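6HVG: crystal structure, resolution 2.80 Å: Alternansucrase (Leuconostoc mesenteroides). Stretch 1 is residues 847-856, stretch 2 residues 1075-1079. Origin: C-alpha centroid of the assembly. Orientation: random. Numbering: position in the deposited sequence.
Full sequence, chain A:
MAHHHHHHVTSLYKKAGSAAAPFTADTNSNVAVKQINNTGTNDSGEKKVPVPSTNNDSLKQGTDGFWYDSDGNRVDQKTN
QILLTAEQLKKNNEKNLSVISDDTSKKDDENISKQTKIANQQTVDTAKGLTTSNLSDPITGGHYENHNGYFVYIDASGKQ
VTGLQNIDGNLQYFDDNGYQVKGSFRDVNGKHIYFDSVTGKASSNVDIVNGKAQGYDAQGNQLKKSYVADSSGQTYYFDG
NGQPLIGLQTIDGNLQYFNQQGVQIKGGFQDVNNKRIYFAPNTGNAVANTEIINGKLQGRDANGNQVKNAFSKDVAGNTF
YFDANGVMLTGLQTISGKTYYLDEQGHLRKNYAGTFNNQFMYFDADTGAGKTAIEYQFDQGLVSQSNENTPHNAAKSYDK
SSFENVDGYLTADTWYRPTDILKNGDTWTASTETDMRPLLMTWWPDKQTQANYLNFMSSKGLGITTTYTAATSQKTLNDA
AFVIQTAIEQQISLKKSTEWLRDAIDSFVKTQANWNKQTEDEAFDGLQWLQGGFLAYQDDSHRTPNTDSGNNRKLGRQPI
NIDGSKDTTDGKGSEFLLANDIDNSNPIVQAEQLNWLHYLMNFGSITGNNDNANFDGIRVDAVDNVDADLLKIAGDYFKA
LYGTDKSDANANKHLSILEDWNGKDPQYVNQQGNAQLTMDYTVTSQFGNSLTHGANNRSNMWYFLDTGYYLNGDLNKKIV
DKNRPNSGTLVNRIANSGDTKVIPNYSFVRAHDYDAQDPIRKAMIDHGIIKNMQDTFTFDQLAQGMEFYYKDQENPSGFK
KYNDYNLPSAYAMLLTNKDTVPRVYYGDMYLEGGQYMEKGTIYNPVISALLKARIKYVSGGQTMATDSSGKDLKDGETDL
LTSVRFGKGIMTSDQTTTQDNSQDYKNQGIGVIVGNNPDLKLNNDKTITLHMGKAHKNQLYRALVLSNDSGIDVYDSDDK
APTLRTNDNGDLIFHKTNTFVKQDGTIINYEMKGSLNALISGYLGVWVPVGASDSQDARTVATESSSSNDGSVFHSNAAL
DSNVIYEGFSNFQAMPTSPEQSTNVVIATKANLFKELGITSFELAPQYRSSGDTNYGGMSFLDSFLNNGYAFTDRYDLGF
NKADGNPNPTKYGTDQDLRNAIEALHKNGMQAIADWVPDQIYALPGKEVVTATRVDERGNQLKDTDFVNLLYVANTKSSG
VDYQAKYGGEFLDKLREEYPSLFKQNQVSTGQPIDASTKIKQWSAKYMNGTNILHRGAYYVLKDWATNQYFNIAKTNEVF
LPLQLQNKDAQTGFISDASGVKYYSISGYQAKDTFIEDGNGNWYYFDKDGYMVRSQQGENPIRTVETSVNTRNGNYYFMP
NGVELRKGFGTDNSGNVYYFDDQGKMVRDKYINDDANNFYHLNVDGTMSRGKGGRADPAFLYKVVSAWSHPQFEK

Stretch 1, residues 847-856: ISALLKARIK
Stretch 2, residues 1075-1079: KELGI

Not one hydrogen bond crosses the contact between residues 847-856 and 1075-1079 of alternansucrase; a helix receives the end of another helix through van der Waals contacts, and Gly1078, which ends the incoming helix, has no side chain at all. The example illustrates a general principle: where a helix terminates against a neighbour, the glycine that ends it can also leave room for a side chain of the neighbour.

Stretch 1 is helical throughout and lies within a longer helix. Its phi/psi values stay near -65/-40, and i+4 bonds link Leu851 N to Ile847 O (2.9 Å), Lys852 N to Ser848 O (3.1 Å), Ala853 N to Ala849 O (2.8 Å) and Arg854 N to Leu850 O (2.9 Å). Toward Lys856 the pattern loosens, with a weak bond from Lys856 N to Lys852 O at 3.4 Å.

Stretch 2 closes a helix. Lys1075 is still helical (-59/-45); Glu1076 (-75/-16) and Leu1077 (-89/-2) follow, and Gly1078 swings to positive phi (86/19), completing a Schellman motif. A type I turn spans Lys1075 to Gly1078, held by Gly1078 N to Lys1075 O at 3.1 Å, before Ile1079 extends at -71/126. The backbone angles alone call for glycine, and the neighbour adds to the case. A CB at these angles would be jammed against the carbonyl oxygen of Leu1077, and the ideal Gly1078 CB position would also lie 3.0 Å from Ile855 CG1.

Register is set by two CA pairs, Lys852 CA to Leu1077 CA at 5.3 Å and Ile855 CA to Gly1078 CA at 6.4 Å. Residues about one helical turn apart on stretch 1 thus face consecutive residues of the turn, and the contact follows the stripe Ser848, Leu851, Lys852 and Ile855.

Leu1077 contributes the largest buried area. Its CA-to-CB bond points sideways, but chi1 of -66° (m) and chi2 of 172° (t) bring its end nearer the helix. There Leu1077 CD2 lies 3.6 Å from Ser848 O, 3.9 Å from Ser848 CB and 4.0 Å from Leu851 CB, so one methyl packs against both backbone and side-chain atoms. Leu851, directed toward stretch 2 with an m,t rotamer (-83°, 162°), also sets Leu851 CB 3.5 Å from Leu1077 O.

Ile855 fills the space left by the glycine. Its CA-to-CB bond points toward the turn, and the m,t rotamer (-64°, 171°) places Ile855 CD1 3.5 Å from Gly1078 CA and 3.6 Å from Glu1076 O. These are van der Waals contacts between a methyl and the backbone of the turn.

Lys852 borders this patch with its aliphatic portion. In the m,t,m,t conformation, Lys852 CG sits 3.5 Å from Glu1076 O and 4.1 Å from Leu1077 CD2. Glu1076 (chi1 -80°, m) leads its carboxylate away from stretch 1, so the two oppositely charged residues meet through methylene and carbonyl instead of through a salt bridge. Altogether 299 Å² is buried, counting both sides.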

# COMPACT_ATOMS: atom_id res chain seq x y z
N ILE A 847 30.10 -13.77 0.74
CA ILE A 847 29.92 -12.68 -0.20
C ILE A 847 31.22 -11.87 -0.33
O ILE A 847 31.55 -11.42 -1.41
CB ILE A 847 28.75 -11.77 0.23
CG1 ILE A 847 27.43 -12.56 0.38
CG2 ILE A 847 28.55 -10.65 -0.78
CD1 ILE A 847 26.31 -11.76 1.02
N SER A 848 31.96 -11.70 0.78
CA SER A 848 33.24 -10.99 0.76
C SER A 848 34.27 -11.72 -0.11
O SER A 848 35.05 -11.09 -0.84
CB SER A 848 33.79 -10.81 2.17
OG SER A 848 32.91 -10.01 2.96
N ALA A 849 34.26 -13.04 -0.03
CA ALA A 849 35.11 -13.88 -0.86
C ALA A 849 34.76 -13.76 -2.32
O ALA A 849 35.65 -13.57 -3.18
CB ALA A 849 35.01 -15.33 -0.42
N LEU A 850 33.47 -13.86 -2.62
CA LEU A 850 32.98 -13.70 -3.99
C LEU A 850 33.40 -12.36 -4.58
O LEU A 850 33.79 -12.27 -5.74
CB LEU A 850 31.45 -13.86 -4.04
CG LEU A 850 30.94 -15.30 -3.83
CD1 LEU A 850 29.44 -15.29 -3.58
CD2 LEU A 850 31.26 -16.21 -5.00
N LEU A 851 33.33 -11.33 -3.74
CA LEU A 851 33.64 -9.97 -4.18
C LEU A 851 35.11 -9.79 -4.51
O LEU A 851 35.44 -9.15 -5.50
CB LEU A 851 33.22 -8.94 -3.12
CG LEU A 851 31.74 -8.57 -3.19
CD1 LEU A 851 31.28 -7.93 -1.90
CD2 LEU A 851 31.48 -7.66 -4.38
N LYS A 852 35.98 -10.36 -3.68
CA LYS A 852 37.44 -10.34 -3.91
C LYS A 852 37.86 -11.23 -5.07
O LYS A 852 38.76 -10.89 -5.85
CB LYS A 852 38.19 -10.72 -2.64
CG LYS A 852 38.11 -9.65 -1.57
CD LYS A 852 38.88 -9.98 -0.31
CE LYS A 852 38.04 -10.82 0.64
NZ LYS A 852 38.69 -11.11 1.95
N ALA A 853 37.18 -12.37 -5.19
CA ALA A 853 37.38 -13.28 -6.31
C ALA A 853 36.96 -12.64 -7.63
O ALA A 853 37.54 -12.92 -8.69
CB ALA A 853 36.59 -14.56 -6.09
N ARG A 854 35.95 -11.77 -7.57
CA ARG A 854 35.46 -11.10 -8.76
C ARG A 854 36.55 -10.19 -9.34
O ARG A 854 36.70 -10.11 -10.55
CB ARG A 854 34.19 -10.31 -8.46
CG ARG A 854 33.47 -9.76 -9.69
CD ARG A 854 32.19 -8.98 -9.32
NE ARG A 854 31.41 -8.63 -10.51
CZ ARG A 854 31.56 -7.51 -11.22
NH1 ARG A 854 32.44 -6.57 -10.89
NH2 ARG A 854 30.81 -7.32 -12.30
N ILE A 855 37.30 -9.52 -8.47
CA ILE A 855 38.39 -8.67 -8.91
C ILE A 855 39.50 -9.50 -9.61
O ILE A 855 40.03 -9.09 -10.63
CB ILE A 855 39.01 -7.94 -7.70
CG1 ILE A 855 37.99 -7.00 -7.05
CG2 ILE A 855 40.30 -7.22 -8.10
CD1 ILE A 855 38.41 -6.40 -5.72
N LYS A 856 39.85 -10.65 -9.02
CA LYS A 856 40.93 -11.52 -9.51
C LYS A 856 40.59 -12.31 -10.77
O LYS A 856 41.44 -12.45 -11.66
CB LYS A 856 41.30 -12.55 -8.43
CG LYS A 856 42.28 -12.08 -7.38
CD LYS A 856 42.55 -13.17 -6.35
CE LYS A 856 43.98 -13.18 -5.87
NZ LYS A 856 44.36 -11.93 -5.17
N LYS A 1075 37.20 -0.57 -0.86
CA LYS A 1075 38.11 -0.58 -1.99
C LYS A 1075 38.52 -2.01 -2.28
O LYS A 1075 38.51 -2.43 -3.43
CB LYS A 1075 39.34 0.28 -1.70
CG LYS A 1075 40.32 0.45 -2.86
CD LYS A 1075 41.61 1.08 -2.36
CE LYS A 1075 42.75 1.00 -3.37
NZ LYS A 1075 42.54 1.98 -4.48
N GLU A 1076 38.84 -2.76 -1.23
CA GLU A 1076 39.33 -4.14 -1.35
C GLU A 1076 38.25 -5.18 -1.72
O GLU A 1076 38.58 -6.28 -2.17
CB GLU A 1076 40.12 -4.54 -0.09
CG GLU A 1076 41.56 -3.98 -0.13
CD GLU A 1076 42.11 -3.51 1.22
OE1 GLU A 1076 41.43 -2.77 1.96
OE2 GLU A 1076 43.27 -3.87 1.54
N LEU A 1077 36.97 -4.81 -1.55
CA LEU A 1077 35.85 -5.62 -2.07
C LEU A 1077 35.46 -5.26 -3.50
O LEU A 1077 34.58 -5.88 -4.09
CB LEU A 1077 34.63 -5.50 -1.17
CG LEU A 1077 34.79 -6.12 0.24
CD1 LEU A 1077 33.58 -5.77 1.11
CD2 LEU A 1077 35.00 -7.63 0.19
N GLY A 1078 36.12 -4.26 -4.07
CA GLY A 1078 35.92 -3.92 -5.48
C GLY A 1078 34.75 -2.97 -5.72
O GLY A 1078 34.28 -2.86 -6.84
N ILE A 1079 34.30 -2.27 -4.68
CA ILE A 1079 33.26 -1.29 -4.86
C ILE A 1079 33.90 -0.14 -5.60
O ILE A 1079 34.92 0.36 -5.16
CB ILE A 1079 32.68 -0.77 -3.52
CG1 ILE A 1079 31.66 -1.73 -2.93
CG2 ILE A 1079 31.90 0.53 -3.75
CD1 ILE A 1079 32.08 -3.16 -2.82